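Local coordinates for hyaluronidase (Streptomyces koganeiensis, PDB 4UFQ) that degrades hyaluronan and assembles from three elongated, strand-rich chains in the deposited assembly, at the interface of chains A and B. Sequence-based numbering; all coordinates share one arbitrary frame. Chains: chain A/B, Hyaluronidase.

Contact 1: the interface of chains A and B. Residues chain A 127-129; chain B 114, 118-119, 123, 139.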
loop_
_atom_site.group_PDB
_atom_site.type_symbol
_atom_site.label_atom_id
_atom_site.label_comp_id
_atom_site.label_asym_id
_atom_site.label_seq_id
_atom_site.Cartn_x
_atom_site.Cartn_y
_atom_site.Cartn_z
ATOM N N ARG A 127 -10.863 -1.359 0.899
ATOM C CA ARG A 127 -12.315 -1.441 0.990
ATOM C C ARG A 127 -12.803 -2.853 0.734
ATOM O O ARG A 127 -13.258 -3.195 -0.369
ATOM C CB ARG A 127 -12.960 -0.443 0.017
ATOM C CG ARG A 127 -12.788 0.997 0.457
ATOM C CD ARG A 127 -13.246 2.047 -0.566
ATOM N NE ARG A 127 -13.254 3.359 0.094
ATOM C CZ ARG A 127 -13.616 4.508 -0.465
ATOM N NH1 ARG A 127 -14.016 4.545 -1.725
ATOM N NH2 ARG A 127 -13.572 5.634 0.247
ATOM N N ASN A 128 -12.727 -3.670 1.773
ATOM C CA ASN A 128 -13.091 -5.075 1.681
ATOM C C ASN A 128 -14.506 -5.331 2.180
ATOM O O ASN A 128 -15.276 -6.072 1.554
ATOM C CB ASN A 128 -12.090 -5.882 2.505
ATOM C CG ASN A 128 -12.144 -7.354 2.200
ATOM O OD1 ASN A 128 -12.287 -7.746 1.050
ATOM N ND2 ASN A 128 -12.065 -8.183 3.234
ATOM N N ASN A 129 -14.841 -4.712 3.312
ATOM C CA ASN A 129 -16.119 -4.959 3.972
ATOM C C ASN A 129 -17.195 -3.939 3.605
ATOM O O ASN A 129 -16.954 -2.729 3.630
ATOM C CB ASN A 129 -15.889 -5.033 5.479
ATOM C CG ASN A 129 -15.044 -6.227 5.852
ATOM O OD1 ASN A 129 -15.481 -7.372 5.696
ATOM N ND2 ASN A 129 -13.819 -5.980 6.296
ATOM N N ALA B 114 -12.829 -5.790 -3.342
ATOM C CA ALA B 114 -13.164 -7.179 -3.624
ATOM C C ALA B 114 -14.609 -7.179 -4.066
ATOM O O ALA B 114 -15.520 -7.258 -3.253
ATOM C CB ALA B 114 -12.963 -8.025 -2.389
ATOM N N PRO B 118 -16.236 -9.806 0.325
ATOM C CA PRO B 118 -14.957 -9.618 1.016
ATOM C C PRO B 118 -14.029 -10.830 0.908
ATOM O O PRO B 118 -14.473 -11.984 0.941
ATOM C CB PRO B 118 -15.377 -9.379 2.473
ATOM C CG PRO B 118 -16.720 -10.015 2.594
ATOM C CD PRO B 118 -17.374 -9.840 1.260
ATOM N N THR B 119 -12.735 -10.561 0.773
ATOM C CA THR B 119 -11.754 -11.622 0.842
ATOM C C THR B 119 -11.512 -11.990 2.297
ATOM O O THR B 119 -11.729 -11.186 3.213
ATOM C CB THR B 119 -10.405 -11.227 0.225
ATOM O OG1 THR B 119 -9.521 -12.355 0.292
ATOM C CG2 THR B 119 -9.757 -10.044 0.940
ATOM N N LEU B 123 -5.543 -7.535 3.621
ATOM C CA LEU B 123 -5.640 -6.488 2.620
ATOM C C LEU B 123 -4.257 -5.908 2.317
ATOM O O LEU B 123 -3.923 -5.639 1.153
ATOM C CB LEU B 123 -6.606 -5.393 3.093
ATOM C CG LEU B 123 -7.955 -5.930 3.579
ATOM C CD1 LEU B 123 -8.892 -4.746 3.894
ATOM C CD2 LEU B 123 -8.572 -6.860 2.558
ATOM N N GLY B 139 -8.370 -9.197 6.553
ATOM C CA GLY B 139 -9.634 -9.209 5.831
ATOM C C GLY B 139 -10.813 -8.686 6.658
ATOM O O GLY B 139 -11.745 -8.096 6.120
HETATM O O HOH W 1 -16.322 -6.424 -0.828
#
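The aliphatic base of A:Asn128 rests on B:Leu123, with CG of the amide 3.6 Å from the leucine methyl CD2 and CB touching both of its methyls. This is a loop-to-loop contact in the three-chain assembly of a HylP-family hyaluronidase, a family known for intertwined trimers, and it is made just beyond strand 124-127 of chain A. B:Pro118 and the CG2 methyl of B:Thr119 add to the apolar surround of the amide; CG2 lies 3.4 Å from A:Asn128 OD1. The A:Asn128 side chain runs anti to its own backbone N (chi1 -165°), which carries the amide away from chain A and among backbone groups of chain B.

There it pairs with B:Thr119 much as a strand neighbour would. The threonine N donates to OD1 of A:Asn128 at 2.9 Å, in the carbonyl plane and on a lone pair, while ND2 of A:Asn128 returns a bond of 3.0 Å to the threonine O. ND2 also donates to B:Gly139 O at 2.9 Å, exactly in the amide plane. With these partners on both its ends, the rotation of the amide plane and the assignment of its O and N ends are fixed.

Farther out, ND2 of A:Asn129 approaches the same B:Gly139 O at 3.0 Å, tilted 17° from the carbonyl plane, so this carbonyl takes two donors. At the rim, water 1 joins A:Asn128 O, 2.6 Å away, to the carbonyl of B:Ala114.

Contact 2: the interface of chains A and B. Residues chain A 176-178; chain B 169-171, 173.
A:Ile177 and B:Val171 lie side by side and point the same way, the isoleucine CG1 being 3.7 Å from the valine methyl CG2. They are bridged partners in a parallel beta pairing, strand 175-177 of chain A against strand 169-172 of chain B, within the strand-rich three-chain assembly of this HylP-family hyaluronidase. The valine CG2 stands between its backbone N and carbonyl carbon (chi1 of CG1 -70°) and thereby faces the neighbouring chain. The CG2 branch of A:Ile177 extends the contact toward B:Gly173 O, at 3.8 Å.

On the opposite side of the pairing, the other bridged couple meets: CB of A:Arg176 touches the CD1 methyl of B:Leu170 at 3.8 Å. The contact with B:Leu170 is made by the base of the side chain; beyond it the arginine runs on extended from CG to NE.

Between these two faces runs the backbone ladder. A:Arg176 uses both its amide and its carbonyl, the N donating to B:Leu169 O at 2.7 Å and the O accepting from B:Val171 N at 2.9 Å. Bonding to the two residues that flank its bridge partner B:Leu170 marks the pairing as parallel. A:Gly178 N then donates to B:Val171 O at 2.9 Å, carrying the ladder one step past the end of strand 175-177.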
loop_
_atom_site.group_PDB
_atom_site.type_symbol
_atom_site.label_atom_id
_atom_site.label_comp_id
_atom_site.label_asym_id
_atom_site.label_seq_id
_atom_site.Cartn_x
_atom_site.Cartn_y
_atom_site.Cartn_z
ATOM N N ARG A 176 2.127 7.952 25.362
ATOM C CA ARG A 176 2.549 9.321 25.646
ATOM C C ARG A 176 1.605 10.309 24.999
ATOM O O ARG A 176 1.225 10.151 23.843
ATOM C CB ARG A 176 3.979 9.563 25.175
ATOM C CG ARG A 176 5.005 8.809 26.021
ATOM C CD ARG A 176 6.403 8.847 25.471
ATOM N NE ARG A 176 7.378 8.444 26.492
ATOM C CZ ARG A 176 8.679 8.673 26.460
ATOM N NH1 ARG A 176 9.234 9.232 25.395
ATOM N NH2 ARG A 176 9.440 8.297 27.478
ATOM N N ILE A 177 1.217 11.326 25.760
ATOM C CA ILE A 177 0.332 12.366 25.275
ATOM C C ILE A 177 1.059 13.682 25.466
ATOM O O ILE A 177 1.340 14.076 26.608
ATOM C CB ILE A 177 -1.003 12.371 26.041
ATOM C CG1 ILE A 177 -1.696 11.007 25.917
ATOM C CG2 ILE A 177 -1.902 13.496 25.510
ATOM C CD1 ILE A 177 -2.932 10.866 26.794
ATOM N N GLY A 178 1.398 14.382 24.376
ATOM C CA GLY A 178 2.082 15.659 24.468
ATOM C C GLY A 178 1.105 16.736 24.891
ATOM O O GLY A 178 -0.108 16.531 24.798
ATOM N N LEU B 169 2.510 4.236 21.780
ATOM C CA LEU B 169 1.746 5.283 21.103
ATOM C C LEU B 169 2.145 6.634 21.638
ATOM O O LEU B 169 2.176 6.831 22.874
ATOM C CB LEU B 169 0.248 5.045 21.314
ATOM C CG LEU B 169 -0.698 6.073 20.707
ATOM C CD1 LEU B 169 -0.543 6.142 19.184
ATOM C CD2 LEU B 169 -2.144 5.755 21.053
ATOM N N LEU B 170 2.458 7.561 20.726
ATOM C CA LEU B 170 2.633 8.974 21.035
ATOM C C LEU B 170 1.584 9.766 20.274
ATOM O O LEU B 170 1.481 9.649 19.043
ATOM C CB LEU B 170 4.030 9.470 20.666
ATOM C CG LEU B 170 4.270 10.988 20.645
ATOM C CD1 LEU B 170 4.058 11.643 22.032
ATOM C CD2 LEU B 170 5.647 11.249 20.173
ATOM N N VAL B 171 0.844 10.599 21.001
ATOM C CA VAL B 171 -0.096 11.522 20.358
ATOM C C VAL B 171 0.263 12.939 20.706
ATOM O O VAL B 171 0.274 13.332 21.873
ATOM C CB VAL B 171 -1.591 11.270 20.692
ATOM C CG1 VAL B 171 -2.065 9.976 20.028
ATOM C CG2 VAL B 171 -1.839 11.270 22.185
ATOM N N GLY B 173 -1.405 15.836 20.518
ATOM C CA GLY B 173 -2.720 16.422 20.424
ATOM C C GLY B 173 -3.647 15.724 21.394
ATOM O O GLY B 173 -3.226 14.909 22.228
#

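Contact 3: the interface of chains A and B. Residues chain A 15-18; chain B 9-10, 12, 14.
B:Phe10 N donates to A:Ala15 O at 2.8 Å, and the same carbonyl oxygen lies in the plane of the phenyl ring at its edge, 3.4 Å from CD1. The pairing belongs to a short parallel beta association near the N-termini of this HylP-family hyaluronidase, with A:Ala15 bridged to B:Thr9. B:Phe10 sends its ring anti to its own carbonyl carbon (chi1 -64°), which brings CD1 alongside the alanine oxygen.

The tightly packed part centres on the methyl of A:Ala16. Its CB sits 3.7 Å from the CG2 methyl of B:Val14 and 3.9 Å from CB of B:Phe10, filling the angle between the two. Within chain B, the valine CG2 also lies over one face of the phenyl ring, offset toward the rim, so the valine methyl touches both the ring and the alanine. Beyond it, B:Val14 N gives a nearly straight bond to A:Arg18 O at 2.8 Å (175° at the hydrogen), anchoring the start of strand 18-23.

Contrast comes at A:Glu17. Its N reaches B:Gly12 O at 3.2 Å, a longer bond whose donor stands well above the carbonyl plane and misses the lone pairs. The partner chain hides very little of this glutamate: the extended side chain merely skirts B:Gly12, with the carboxylate oxygen OE1 3.6 Å from the glycine CA.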
loop_
_atom_site.group_PDB
_atom_site.type_symbol
_atom_site.label_atom_id
_atom_site.label_comp_id
_atom_site.label_asym_id
_atom_site.label_seq_id
_atom_site.Cartn_x
_atom_site.Cartn_y
_atom_site.Cartn_z
ATOM N N ALA A 15 2.254 -12.725 -38.954
ATOM C CA ALA A 15 1.997 -13.778 -37.986
ATOM C C ALA A 15 3.165 -14.739 -38.010
ATOM O O ALA A 15 3.716 -15.020 -39.073
ATOM C CB ALA A 15 0.717 -14.505 -38.314
ATOM N N ALA A 16 3.545 -15.243 -36.844
ATOM C CA ALA A 16 4.673 -16.162 -36.738
ATOM C C ALA A 16 4.518 -17.060 -35.516
ATOM O O ALA A 16 3.625 -16.858 -34.699
ATOM C CB ALA A 16 5.997 -15.386 -36.680
ATOM N N GLU A 17 5.385 -18.059 -35.401
ATOM C CA GLU A 17 5.340 -18.984 -34.269
ATOM C C GLU A 17 5.979 -18.343 -33.041
ATOM O O GLU A 17 5.737 -18.766 -31.910
ATOM C CB GLU A 17 6.057 -20.300 -34.611
ATOM C CG GLU A 17 5.875 -21.402 -33.564
ATOM C CD GLU A 17 6.570 -22.706 -33.931
ATOM O OE1 GLU A 17 7.426 -22.699 -34.840
ATOM O OE2 GLU A 17 6.263 -23.743 -33.300
ATOM N N ARG A 18 6.789 -17.316 -33.273
ATOM C CA ARG A 18 7.555 -16.674 -32.212
ATOM C C ARG A 18 8.320 -15.491 -32.789
ATOM O O ARG A 18 8.746 -15.529 -33.946
ATOM C CB ARG A 18 8.537 -17.687 -31.612
ATOM C CG ARG A 18 9.652 -17.100 -30.758
ATOM C CD ARG A 18 10.490 -18.221 -30.155
ATOM N NE ARG A 18 11.792 -17.768 -29.677
ATOM C CZ ARG A 18 12.049 -17.369 -28.433
ATOM N NH1 ARG A 18 11.089 -17.349 -27.513
ATOM N NH2 ARG A 18 13.276 -16.982 -28.107
ATOM N N THR B 9 2.211 -14.851 -43.265
ATOM C CA THR B 9 2.238 -15.910 -42.265
ATOM C C THR B 9 3.538 -16.710 -42.328
ATOM O O THR B 9 3.806 -17.418 -43.306
ATOM C CB THR B 9 1.037 -16.865 -42.434
ATOM O OG1 THR B 9 -0.185 -16.123 -42.333
ATOM C CG2 THR B 9 1.055 -17.961 -41.378
ATOM N N PHE B 10 4.338 -16.581 -41.274
ATOM C CA PHE B 10 5.518 -17.406 -41.069
ATOM C C PHE B 10 5.142 -18.659 -40.289
ATOM O O PHE B 10 4.619 -18.568 -39.180
ATOM C CB PHE B 10 6.577 -16.633 -40.283
ATOM C CG PHE B 10 7.114 -15.432 -41.001
ATOM C CD1 PHE B 10 6.396 -14.250 -41.040
ATOM C CD2 PHE B 10 8.343 -15.486 -41.637
ATOM C CE1 PHE B 10 6.890 -13.143 -41.699
ATOM C CE2 PHE B 10 8.845 -14.379 -42.296
ATOM C CZ PHE B 10 8.116 -13.208 -42.329
ATOM N N GLY B 12 7.151 -20.652 -38.946
ATOM C CA GLY B 12 8.138 -20.862 -37.901
ATOM C C GLY B 12 8.519 -19.587 -37.169
ATOM O O GLY B 12 7.870 -18.549 -37.321
ATOM N N VAL B 14 10.474 -16.146 -36.112
ATOM C CA VAL B 14 11.124 -15.008 -36.730
ATOM C C VAL B 14 12.077 -14.363 -35.732
ATOM O O VAL B 14 11.733 -14.164 -34.556
ATOM C CB VAL B 14 10.093 -13.957 -37.195
ATOM C CG1 VAL B 14 10.788 -12.693 -37.695
ATOM C CG2 VAL B 14 9.198 -14.533 -38.297
#

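Contact 4: the interface of chains A and B. Residues chain A 162, 164-165; chain B 142, 156.
A polar loop-to-loop contact joins A:Asp164 to B:Arg142 by a salt bridge, with the carboxylate OD1 2.9 Å from the guanidinium nitrogen NH2. The two side chains cross at about a right angle and their flat groups are turned 56° from each other. The N-H points away from OD1, so the pair lacks hydrogen-bond geometry and its attraction is presumably mostly electrostatic. The carboxylate is placed by the aspartate's first torsion of 67°, which sets CG between the backbone N and the carbonyl carbon; the arginine gets there by an extended chain from CG to NE.

Direct hydrogen bonding comes from B:Gln156, whose OE1 accepts from the backbone N of A:Arg162 at 3.0 Å. The donor stands above the amide's carbonyl plane and off the lone pairs.

Water-mediated contact ties the two halves together. Water 2 lies in plane at the guanidinium edge, 3.2 Å from B:Arg142 NE, and also meets A:Arg162 O and OE1 of B:Gln156, each at 3.0 Å. The glutamine oxygen therefore has both a backbone and a water partner.

Apolar contact is slight: CA of A:Ala165 is 4.0 Å from the guanidinium carbon CZ of B:Arg142, and CB of A:Arg162 leans on the glutamine amide.

In the fold, the chain A residues occupy the loop joining strands 157-160 and 169-172, whereas B:Arg142 and B:Gln156 immediately precede strands 143-145 and 157-160 of the neighbouring chain.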
loop_
_atom_site.group_PDB
_atom_site.type_symbol
_atom_site.label_atom_id
_atom_site.label_comp_id
_atom_site.label_asym_id
_atom_site.label_seq_id
_atom_site.Cartn_x
_atom_site.Cartn_y
_atom_site.Cartn_z
ATOM N N ARG A 162 -15.611 -2.324 15.526
ATOM C CA ARG A 162 -16.583 -3.017 14.686
ATOM C C ARG A 162 -16.730 -4.490 15.051
ATOM O O ARG A 162 -15.852 -5.073 15.692
ATOM C CB ARG A 162 -16.181 -2.920 13.207
ATOM C CG ARG A 162 -16.151 -1.501 12.668
ATOM C CD ARG A 162 -17.566 -0.977 12.496
ATOM N NE ARG A 162 -17.541 0.329 11.851
ATOM C CZ ARG A 162 -18.614 1.056 11.553
ATOM N NH1 ARG A 162 -19.836 0.631 11.848
ATOM N NH2 ARG A 162 -18.451 2.232 10.964
ATOM N N ASP A 164 -17.229 -8.117 16.376
ATOM C CA ASP A 164 -17.081 -8.652 17.726
ATOM C C ASP A 164 -15.766 -8.248 18.401
ATOM O O ASP A 164 -15.363 -8.860 19.388
ATOM C CB ASP A 164 -17.271 -10.172 17.721
ATOM C CG ASP A 164 -16.181 -10.901 16.976
ATOM O OD1 ASP A 164 -15.340 -10.254 16.323
ATOM O OD2 ASP A 164 -16.184 -12.152 17.032
ATOM N N ALA A 165 -15.111 -7.206 17.898
ATOM C CA ALA A 165 -13.924 -6.682 18.576
ATOM C C ALA A 165 -14.319 -6.159 19.946
ATOM O O ALA A 165 -15.363 -5.523 20.114
ATOM C CB ALA A 165 -13.271 -5.573 17.792
ATOM N N ARG B 142 -9.363 -5.598 10.958
ATOM C CA ARG B 142 -8.538 -5.332 12.151
ATOM C C ARG B 142 -7.088 -5.061 11.733
ATOM O O ARG B 142 -6.583 -5.633 10.753
ATOM C CB ARG B 142 -8.594 -6.480 13.161
ATOM C CG ARG B 142 -9.967 -6.736 13.763
ATOM C CD ARG B 142 -9.877 -7.664 14.940
ATOM N NE ARG B 142 -11.195 -8.051 15.418
ATOM C CZ ARG B 142 -11.392 -8.940 16.370
ATOM N NH1 ARG B 142 -10.346 -9.452 17.008
ATOM N NH2 ARG B 142 -12.635 -9.260 16.726
ATOM N N GLN B 156 -9.695 -3.489 17.288
ATOM C CA GLN B 156 -9.755 -2.938 15.940
ATOM C C GLN B 156 -8.373 -2.492 15.451
ATOM O O GLN B 156 -8.047 -2.686 14.268
ATOM C CB GLN B 156 -10.773 -1.803 15.853
ATOM C CG GLN B 156 -11.207 -1.541 14.410
ATOM C CD GLN B 156 -12.169 -2.552 13.852
ATOM O OE1 GLN B 156 -12.879 -3.257 14.575
ATOM N NE2 GLN B 156 -12.204 -2.642 12.530
HETATM O O HOH W 2 -13.454 -6.132 14.156
#

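The four contacts are spread along the length of the A-B interface, with C-alpha centres up to about 66 Å apart, the separation of contacts 2 and 3. Contacts 1 and 4 are neighbours, about 14 Å apart, and chain B's B:Gly139 in contact 1 and B:Arg142 in contact 4 come from one stretch before strand 143-145. In any one copy, the contact 4 loop leads into strand 169-172, which contact 2, about 23 Å away, uses from the other chain. Parallel strand pairing at contacts 2 and 3, with loop contacts between, suggests that the chains associate along much of their length, as in HylP-family trimers.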